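N-acetyltransferase (Escherichia coli, PDB 6GTQ) probably transfers an acetyl group from acetyl-coenzyme A to an amino group of its substrate, as members of the GNAT family do. Local coordinates at residues T8-T13 against I51-T56; Q60-Y65 against D102-G107; V94-L99 against L134-L139. The protein carries 1 engineered substitution. All blocks are in the same frame, centred on the assembly; numbering follows the deposited sequence.

Overall arrangement
The three contacts lie along one mixed beta sheet; contact 1 closes before contact 2 opens, while the segments of contacts 2 and 3 alternate in the chain. The centres of contacts 1 and 2 are about 11 Å apart, and probable backbone hydrogen bonds join them, Leu-52 N to Gly-63 O and Leu-52 O to Leu-62 N, both 2.8 Å. Contact 3 lies deepest, about 17 Å from contact 2 centre to centre, and meets it where Tyr-65 CB packs on Leu-99 CD1. Contacts 1 and 3 do not touch. An acetate ion, probably from the crystallisation liquor, lies near Gly-97 in contact 3, where GNAT relatives bind acetyl-coenzyme A.

Contact 1: residues T8-T13 against I51-T56; sequences TIEILT and ILCRNT
Thr-8 straddles the CB of Asn-55 with both branches of its side chain: OG1 approaches to 3.7 Å from Asn-55 CB, and CG2 stands at 3.8 Å from that same Asn-55 CB. With chi1 at 57°, OG1 sits between the backbone N and the carbonyl carbon, which also turns it toward the sulfur of Cys-53, although Thr-8 OG1 and Cys-53 SG remain 4.1 Å apart. Thr-8, Cys-53, Glu-10 and Ile-51 share one face of the sheet. On the reverse face Ile-9 and Leu-52 cross obliquely, Ile-9 CG1 resting 3.8 Å from Leu-52 CD1, and both side chains continue onto Leu-114 of helix 110-129; Ile-9 also packs on an apolar side chain of the partner protein chain. This alternation belongs to an antiparallel ladder joining the first two strands of the GNAT sheet, whose short axes run at 144°. Two hydrogen-bonded pairs, Thr-8 with Cys-53 and Glu-10 with Ile-51, flank the non-hydrogen-bonded pair Ile-9 and Leu-52. Of the four backbone bonds, Ile-51 N to Glu-10 O (2.8 Å) is the straightest, at 171°. Past the strand end, Leu-12 meets Ile-51 tip to tip, with 3.7 Å between Leu-12 CD1 and Ile-51 CD1, against Leu-38 of helix 38-43. Glu-10 OE1 is hydrogen-bonded to Tyr-18 OH, which also pairs with Thr-13 N.

Contact 2: residues Q60-Y65 against D102-G107; sequences QVLGYY and DRSLQG
Torsions in both side chains bring Leu-62 and Asp-102 together. In Leu-62, CG lies anti to the carbonyl carbon and beside the backbone N (chi1 -68°); with CD1 extended (chi2 171°), the other methyl, CD2, is the one turned to the Asp-102 turn. In Asp-102, CG is anti to the backbone N (chi1 -168°), which brings the carboxylate up to that methyl, the two side chains crossing at a slant. Leu-62 CD2 thereby lies 3.7 Å from Asp-102 OD2 and equally 3.7 Å from Ser-104 OG, so the methyl packs against both oxygens. Closer to the backbone, Leu-105 meets Leu-62 at about a right angle, its CD1 being 3.7 Å from Leu-62 CB. Leu-105 also touches Leu-52, Leu-7 and Trp-110, so the leucine contact extends into a larger apolar cluster. One hydrogen bond joins the backbones, Asp-102 N to Leu-62 O at 3.1 Å. Its N-H points well at the oxygen, yet the donor stands above the carbonyl plane rather than on a lone pair. The acceptor belongs to a classic beta bulge: Leu-62 and Gly-63 both face Leu-52 of the neighbouring strand. On the other segment, Asp-102 opens an Asx turn, with OD2 accepting from Ser-104 N at 3.2 Å, from above the carboxylate plane. Ser-104 OG donates to the same Asp-102 OD2 at 2.7 Å, on the anti side and close to the plane. Together these bonds fix the carboxylate's rotation, while its OD1 takes a further bond from Asp-24 N. The turn is closed by Leu-105 N to Asp-102 O at 3.0 Å. It leads toward helix 110-129, and the sequence beginning at Gln-106 matches the GNAT motif that, in relatives, binds the pyrophosphate of acetyl-coenzyme A.

Contact 3: residues V94-L99 against L134-L139; sequences VTLGRL and LFVEAL
Leu-134 and Val-136 press their methyls against the backbone of 94-99, and here the contact is tightest. Leu-134 CD1 approaches Val-94 O to 3.3 Å, and Val-136 CG2 sits 3.4 Å from Leu-96 O and 3.7 Å from Leu-96 CB. With Val-136 CG1 between N and the carbonyl carbon (chi1 85°), CG2 lies anti to N and is the branch turned to Leu-96. On this face Val-94 and Leu-96 meet Val-122 and Ala-118 of helix 110-129. Thr-95 and Phe-135 occupy the reverse face, where the other protein chain packs on both, alongside Phe-72 and Phe-164 of this chain; Thr-95 OG1 is hydrogen-bonded to Ser-70 OG and to the other chain's backbone. The strands run parallel, as the two ends of a beta-alpha-beta unit crossing over through helix 110-129, the core of the GNAT fold. The last bond of the ladder is the weakest: Leu-96 N to Phe-135 O measures 2.9 Å with 172° at the hydrogen, whereas Glu-137 N to Leu-96 O lengthens to 3.2 Å and bends to 149°. Beyond, Gly-97 and Glu-137 are partly exposed, and Glu-137 also packs on the other chain's backbone. Such parting of these strands is a GNAT hallmark that in relatives admits acetyl-coenzyme A; about 4 Å separates Gly-97 from the nearest atom of the acetate.

Contact 1: residues T8-T13 against I51-T56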
loop_
_atom_site.group_PDB
_atom_site.type_symbol
_atom_site.label_atom_id
_atom_site.label_comp_id
_atom_site.label_asym_id
_atom_site.label_seq_id
_atom_site.Cartn_x
_atom_site.Cartn_y
_atom_site.Cartn_z
ATOM N N THR A 8 13.328 9.101 -4.535
ATOM C CA THR A 8 12.049 9.822 -4.373
ATOM C C THR A 8 10.845 8.896 -4.608
ATOM O O THR A 8 10.962 7.919 -5.347
ATOM C CB THR A 8 11.925 11.049 -5.303
ATOM O OG1 THR A 8 12.082 10.650 -6.662
ATOM C CG2 THR A 8 12.883 12.175 -4.951
ATOM N N ILE A 9 9.687 9.213 -3.982
ATOM C CA ILE A 9 8.420 8.493 -4.192
ATOM C C ILE A 9 7.471 9.450 -4.896
ATOM O O ILE A 9 7.189 10.537 -4.387
ATOM C CB ILE A 9 7.759 7.859 -2.937
ATOM C CG1 ILE A 9 8.768 7.078 -2.075
ATOM C CG2 ILE A 9 6.579 6.966 -3.362
ATOM C CD1 ILE A 9 8.375 6.936 -0.599
ATOM N N GLU A 10 7.004 9.055 -6.077
ATOM C CA GLU A 10 6.097 9.857 -6.885
ATOM C C GLU A 10 5.108 8.970 -7.626
ATOM O O GLU A 10 5.405 7.810 -7.897
ATOM C CB GLU A 10 6.886 10.750 -7.871
ATOM C CG GLU A 10 7.761 9.988 -8.862
ATOM C CD GLU A 10 8.459 10.792 -9.943
ATOM O OE1 GLU A 10 8.364 10.397 -11.129
ATOM O OE2 GLU A 10 9.119 11.802 -9.604
ATOM N N ILE A 11 3.940 9.521 -7.967
ATOM C CA ILE A 11 2.938 8.829 -8.777
ATOM C C ILE A 11 3.502 8.753 -10.202
ATOM O O ILE A 11 4.210 9.674 -10.622
ATOM C CB ILE A 11 1.532 9.511 -8.699
ATOM C CG1 ILE A 11 0.461 8.667 -9.431
ATOM C CG2 ILE A 11 1.532 11.001 -9.160
ATOM C CD1 ILE A 11 -0.926 8.904 -9.011
ATOM N N LEU A 12 3.231 7.650 -10.918
ATOM C CA LEU A 12 3.686 7.442 -12.292
ATOM C C LEU A 12 3.313 8.657 -13.143
ATOM O O LEU A 12 2.179 9.106 -13.065
ATOM C CB LEU A 12 3.061 6.151 -12.858
ATOM C CG LEU A 12 3.702 5.580 -14.127
ATOM C CD1 LEU A 12 4.879 4.694 -13.796
ATOM C CD2 LEU A 12 2.705 4.797 -14.933
ATOM N N THR A 13 4.284 9.242 -13.866
ATOM C CA THR A 13 4.067 10.435 -14.702
ATOM C C THR A 13 3.612 10.028 -16.106
ATOM O O THR A 13 4.326 9.313 -16.809
ATOM C CB THR A 13 5.297 11.366 -14.681
ATOM O OG1 THR A 13 5.742 11.547 -13.334
ATOM C CG2 THR A 13 5.023 12.722 -15.319
ATOM N N ILE A 51 5.803 5.028 -7.797
ATOM C CA ILE A 51 7.149 4.530 -8.042
ATOM C C ILE A 51 8.200 5.132 -7.100
ATOM O O ILE A 51 8.169 6.322 -6.806
ATOM C CB ILE A 51 7.447 4.765 -9.573
ATOM C CG1 ILE A 51 7.240 3.483 -10.407
ATOM C CG2 ILE A 51 8.803 5.395 -9.876
ATOM C CD1 ILE A 51 5.785 3.045 -10.622
ATOM N N LEU A 52 9.106 4.272 -6.611
ATOM C CA LEU A 52 10.279 4.617 -5.809
ATOM C C LEU A 52 11.427 4.601 -6.825
ATOM O O LEU A 52 11.726 3.545 -7.377
ATOM C CB LEU A 52 10.518 3.581 -4.689
ATOM C CG LEU A 52 11.805 3.731 -3.855
ATOM C CD1 LEU A 52 11.762 4.962 -2.965
ATOM C CD2 LEU A 52 12.079 2.484 -3.047
ATOM N N CYS A 53 11.991 5.770 -7.149
ATOM C CA CYS A 53 13.058 5.859 -8.147
ATOM C C CYS A 53 14.218 6.746 -7.706
ATOM O O CYS A 53 14.121 7.433 -6.692
ATOM C CB CYS A 53 12.520 6.257 -9.523
ATOM S SG CYS A 53 11.565 7.793 -9.539
ATOM N N ARG A 54 15.321 6.698 -8.483
ATOM C CA ARG A 54 16.601 7.357 -8.247
ATOM C C ARG A 54 16.660 8.892 -8.489
ATOM O O ARG A 54 17.745 9.456 -8.322
ATOM C CB ARG A 54 17.689 6.654 -9.078
ATOM C CG ARG A 54 18.871 6.159 -8.251
ATOM N N ASN A 55 15.536 9.572 -8.839
ATOM C CA ASN A 55 15.467 11.037 -9.089
ATOM C C ASN A 55 16.561 11.538 -10.080
ATOM O O ASN A 55 17.230 12.559 -9.867
ATOM C CB ASN A 55 15.457 11.844 -7.769
ATOM C CG ASN A 55 15.216 13.337 -7.910
ATOM O OD1 ASN A 55 14.173 13.797 -8.394
ATOM N ND2 ASN A 55 16.186 14.131 -7.481
ATOM N N THR A 56 16.735 10.781 -11.160
ATOM C CA THR A 56 17.689 11.078 -12.227
ATOM C C THR A 56 16.847 11.228 -13.499
ATOM O O THR A 56 15.691 10.797 -13.469
ATOM C CB THR A 56 18.750 9.948 -12.327
ATOM O OG1 THR A 56 18.115 8.682 -12.546
ATOM C CG2 THR A 56 19.651 9.877 -11.103
#

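Contact 2: residues Q60-Y65 against D102-G107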
loop_
_atom_site.group_PDB
_atom_site.type_symbol
_atom_site.label_atom_id
_atom_site.label_comp_id
_atom_site.label_asym_id
_atom_site.label_seq_id
_atom_site.Cartn_x
_atom_site.Cartn_y
_atom_site.Cartn_z
ATOM N N GLN A 60 15.370 5.416 -12.807
ATOM C CA GLN A 60 15.562 4.000 -12.482
ATOM C C GLN A 60 14.665 3.584 -11.295
ATOM O O GLN A 60 14.870 4.038 -10.167
ATOM C CB GLN A 60 17.041 3.727 -12.184
ATOM C CG GLN A 60 17.380 2.258 -11.973
ATOM C CD GLN A 60 18.864 2.005 -11.849
ATOM O OE1 GLN A 60 19.693 2.911 -12.009
ATOM N NE2 GLN A 60 19.232 0.762 -11.545
ATOM N N VAL A 61 13.664 2.731 -11.565
ATOM C CA VAL A 61 12.696 2.259 -10.572
ATOM C C VAL A 61 13.299 1.195 -9.666
ATOM O O VAL A 61 13.743 0.153 -10.154
ATOM C CB VAL A 61 11.362 1.806 -11.229
ATOM C CG1 VAL A 61 10.403 1.193 -10.203
ATOM C CG2 VAL A 61 10.701 2.971 -11.957
ATOM N N LEU A 62 13.290 1.458 -8.346
ATOM C CA LEU A 62 13.816 0.547 -7.331
ATOM C C LEU A 62 12.738 0.078 -6.339
ATOM O O LEU A 62 13.041 -0.396 -5.246
ATOM C CB LEU A 62 15.042 1.157 -6.611
ATOM C CG LEU A 62 16.327 1.320 -7.451
ATOM C CD1 LEU A 62 17.358 2.115 -6.703
ATOM C CD2 LEU A 62 16.901 -0.020 -7.887
ATOM N N GLY A 63 11.490 0.173 -6.760
ATOM C CA GLY A 63 10.350 -0.208 -5.945
ATOM C C GLY A 63 9.085 0.460 -6.412
ATOM O O GLY A 63 9.130 1.526 -7.033
ATOM N N TYR A 64 7.945 -0.178 -6.127
ATOM C CA TYR A 64 6.633 0.328 -6.506
ATOM C C TYR A 64 5.498 -0.156 -5.612
ATOM O O TYR A 64 5.635 -1.141 -4.876
ATOM C CB TYR A 64 6.326 -0.016 -7.980
ATOM C CG TYR A 64 5.892 -1.442 -8.268
ATOM C CD1 TYR A 64 4.546 -1.807 -8.232
ATOM C CD2 TYR A 64 6.815 -2.401 -8.689
ATOM C CE1 TYR A 64 4.134 -3.100 -8.557
ATOM C CE2 TYR A 64 6.410 -3.691 -9.048
ATOM C CZ TYR A 64 5.069 -4.035 -8.971
ATOM O OH TYR A 64 4.657 -5.297 -9.310
ATOM N N TYR A 65 4.357 0.515 -5.734
ATOM C CA TYR A 65 3.111 0.128 -5.083
ATOM C C TYR A 65 1.931 0.558 -5.957
ATOM O O TYR A 65 2.075 1.473 -6.764
ATOM C CB TYR A 65 3.013 0.570 -3.599
ATOM C CG TYR A 65 2.623 2.008 -3.330
ATOM C CD1 TYR A 65 1.293 2.419 -3.414
ATOM C CD2 TYR A 65 3.559 2.927 -2.854
ATOM C CE1 TYR A 65 0.920 3.729 -3.129
ATOM C CE2 TYR A 65 3.193 4.238 -2.543
ATOM C CZ TYR A 65 1.871 4.633 -2.684
ATOM O OH TYR A 65 1.501 5.925 -2.411
ATOM N N ASP A 102 13.100 -3.458 -4.913
ATOM C CA ASP A 102 14.264 -4.063 -5.555
ATOM C C ASP A 102 15.231 -4.628 -4.507
ATOM O O ASP A 102 15.425 -4.006 -3.462
ATOM C CB ASP A 102 14.976 -3.040 -6.452
ATOM C CG ASP A 102 16.018 -3.656 -7.360
ATOM O OD1 ASP A 102 15.636 -4.206 -8.412
ATOM O OD2 ASP A 102 17.217 -3.591 -7.016
ATOM N N ARG A 103 15.829 -5.805 -4.803
ATOM C CA ARG A 103 16.772 -6.552 -3.954
ATOM C C ARG A 103 17.928 -5.704 -3.423
ATOM O O ARG A 103 18.369 -5.928 -2.295
ATOM C CB ARG A 103 17.330 -7.773 -4.701
ATOM C CG ARG A 103 16.389 -8.966 -4.785
ATOM C CD ARG A 103 16.960 -10.012 -5.729
ATOM N NE ARG A 103 16.140 -11.224 -5.771
ATOM C CZ ARG A 103 16.431 -12.353 -5.133
ATOM N NH1 ARG A 103 15.623 -13.400 -5.226
ATOM N NH2 ARG A 103 17.539 -12.449 -4.408
ATOM N N SER A 104 18.407 -4.730 -4.234
ATOM C CA SER A 104 19.490 -3.810 -3.884
ATOM C C SER A 104 19.141 -2.902 -2.700
ATOM O O SER A 104 20.040 -2.485 -1.968
ATOM C CB SER A 104 19.899 -2.972 -5.091
ATOM O OG SER A 104 18.883 -2.068 -5.488
ATOM N N LEU A 105 17.846 -2.605 -2.504
ATOM C CA LEU A 105 17.387 -1.739 -1.417
ATOM C C LEU A 105 16.906 -2.486 -0.175
ATOM O O LEU A 105 16.834 -1.880 0.898
ATOM C CB LEU A 105 16.307 -0.763 -1.910
ATOM C CG LEU A 105 16.783 0.417 -2.765
ATOM C CD1 LEU A 105 15.657 1.378 -2.995
ATOM C CD2 LEU A 105 17.941 1.175 -2.106
ATOM N N GLN A 106 16.596 -3.792 -0.312
ATOM C CA GLN A 106 16.081 -4.650 0.762
ATOM C C GLN A 106 17.000 -4.682 1.992
ATOM O O GLN A 106 18.209 -4.880 1.862
ATOM C CB GLN A 106 15.744 -6.061 0.243
ATOM C CG GLN A 106 14.497 -6.078 -0.658
ATOM C CD GLN A 106 14.177 -7.409 -1.312
ATOM O OE1 GLN A 106 14.860 -8.432 -1.120
ATOM N NE2 GLN A 106 13.112 -7.421 -2.111
ATOM N N GLY A 107 16.399 -4.413 3.157
ATOM C CA GLY A 107 17.073 -4.318 4.447
ATOM C C GLY A 107 17.153 -2.897 4.986
ATOM O O GLY A 107 17.555 -2.695 6.135
#

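Contact 3: residues V94-L99 against L134-L139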
loop_
_atom_site.group_PDB
_atom_site.type_symbol
_atom_site.label_atom_id
_atom_site.label_comp_id
_atom_site.label_asym_id
_atom_site.label_seq_id
_atom_site.Cartn_x
_atom_site.Cartn_y
_atom_site.Cartn_z
ATOM N N VAL A 94 -9.679 1.921 0.235
ATOM C CA VAL A 94 -8.658 1.878 -0.803
ATOM C C VAL A 94 -7.872 0.592 -0.592
ATOM O O VAL A 94 -7.536 0.253 0.544
ATOM C CB VAL A 94 -7.730 3.120 -0.795
ATOM C CG1 VAL A 94 -6.634 2.988 -1.858
ATOM C CG2 VAL A 94 -8.531 4.413 -0.992
ATOM N N THR A 95 -7.583 -0.126 -1.674
ATOM C CA THR A 95 -6.777 -1.340 -1.605
ATOM C C THR A 95 -5.368 -1.089 -2.145
ATOM O O THR A 95 -5.215 -0.536 -3.235
ATOM C CB THR A 95 -7.477 -2.503 -2.319
ATOM O OG1 THR A 95 -8.751 -2.716 -1.724
ATOM C CG2 THR A 95 -6.685 -3.790 -2.260
ATOM N N LEU A 96 -4.348 -1.508 -1.379
ATOM C CA LEU A 96 -2.953 -1.510 -1.805
ATOM C C LEU A 96 -2.772 -2.971 -2.257
ATOM O O LEU A 96 -2.684 -3.871 -1.417
ATOM C CB LEU A 96 -2.022 -1.183 -0.628
ATOM C CG LEU A 96 -0.645 -0.557 -0.936
ATOM C CD1 LEU A 96 0.058 -0.174 0.350
ATOM C CD2 LEU A 96 0.254 -1.503 -1.667
ATOM N N GLY A 97 -2.826 -3.196 -3.570
ATOM C CA GLY A 97 -2.780 -4.533 -4.156
ATOM C C GLY A 97 -1.427 -5.118 -4.491
ATOM O O GLY A 97 -1.316 -6.332 -4.671
ATOM N N ARG A 98 -0.404 -4.276 -4.612
ATOM C CA ARG A 98 0.949 -4.699 -4.961
ATOM C C ARG A 98 1.961 -3.816 -4.295
ATOM O O ARG A 98 1.802 -2.599 -4.266
ATOM C CB ARG A 98 1.167 -4.656 -6.490
ATOM C CG ARG A 98 0.805 -5.945 -7.194
ATOM C CD ARG A 98 0.387 -5.704 -8.614
ATOM N NE ARG A 98 0.130 -6.958 -9.321
ATOM C CZ ARG A 98 -0.976 -7.229 -10.010
ATOM N NH1 ARG A 98 -1.115 -8.401 -10.619
ATOM N NH2 ARG A 98 -1.945 -6.326 -10.109
ATOM N N LEU A 99 3.021 -4.433 -3.781
ATOM C CA LEU A 99 4.152 -3.769 -3.145
ATOM C C LEU A 99 5.388 -4.582 -3.468
ATOM O O LEU A 99 5.429 -5.786 -3.195
ATOM C CB LEU A 99 3.942 -3.616 -1.614
ATOM C CG LEU A 99 5.056 -2.908 -0.811
ATOM C CD1 LEU A 99 5.045 -1.406 -1.022
ATOM C CD2 LEU A 99 4.914 -3.190 0.662
ATOM N N LEU A 134 -7.755 1.360 4.811
ATOM C CA LEU A 134 -6.826 0.799 3.844
ATOM C C LEU A 134 -6.746 -0.713 4.034
ATOM O O LEU A 134 -6.479 -1.195 5.148
ATOM C CB LEU A 134 -5.414 1.450 3.966
ATOM C CG LEU A 134 -4.292 0.865 3.087
ATOM C CD1 LEU A 134 -4.520 1.138 1.592
ATOM C CD2 LEU A 134 -2.932 1.384 3.507
ATOM N N PHE A 135 -6.984 -1.447 2.926
ATOM C CA PHE A 135 -6.873 -2.901 2.844
ATOM C C PHE A 135 -5.611 -3.219 2.082
ATOM O O PHE A 135 -5.205 -2.454 1.215
ATOM C CB PHE A 135 -8.087 -3.529 2.149
ATOM C CG PHE A 135 -9.328 -3.538 3.003
ATOM C CD1 PHE A 135 -10.214 -2.469 2.981
ATOM C CD2 PHE A 135 -9.604 -4.608 3.847
ATOM C CE1 PHE A 135 -11.367 -2.483 3.776
ATOM C CE2 PHE A 135 -10.747 -4.615 4.645
ATOM C CZ PHE A 135 -11.623 -3.554 4.600
ATOM N N VAL A 136 -4.975 -4.334 2.414
ATOM C CA VAL A 136 -3.736 -4.730 1.764
ATOM C C VAL A 136 -3.770 -6.215 1.401
ATOM O O VAL A 136 -4.436 -6.997 2.076
ATOM C CB VAL A 136 -2.504 -4.291 2.601
ATOM C CG1 VAL A 136 -2.150 -5.289 3.695
ATOM C CG2 VAL A 136 -1.316 -4.012 1.711
ATOM N N GLU A 137 -3.106 -6.580 0.298
ATOM C CA GLU A 137 -3.045 -7.959 -0.194
ATOM C C GLU A 137 -1.703 -8.615 0.156
ATOM O O GLU A 137 -0.651 -8.129 -0.273
ATOM C CB GLU A 137 -3.311 -8.014 -1.719
ATOM C CG GLU A 137 -4.725 -7.624 -2.140
ATOM C CD GLU A 137 -5.859 -8.486 -1.605
ATOM O OE1 GLU A 137 -5.760 -9.734 -1.684
ATOM O OE2 GLU A 137 -6.856 -7.909 -1.111
ATOM N N ALA A 138 -1.744 -9.702 0.947
ATOM C CA ALA A 138 -0.559 -10.465 1.336
ATOM C C ALA A 138 -0.652 -11.910 0.811
ATOM O O ALA A 138 -1.310 -12.762 1.416
ATOM C CB ALA A 138 -0.369 -10.433 2.843
ATOM N N LEU A 139 -0.002 -12.153 -0.347
ATOM C CA LEU A 139 0.035 -13.429 -1.081
ATOM C C LEU A 139 0.923 -14.524 -0.450
ATOM O O LEU A 139 0.891 -15.672 -0.903
ATOM C CB LEU A 139 0.455 -13.169 -2.541
#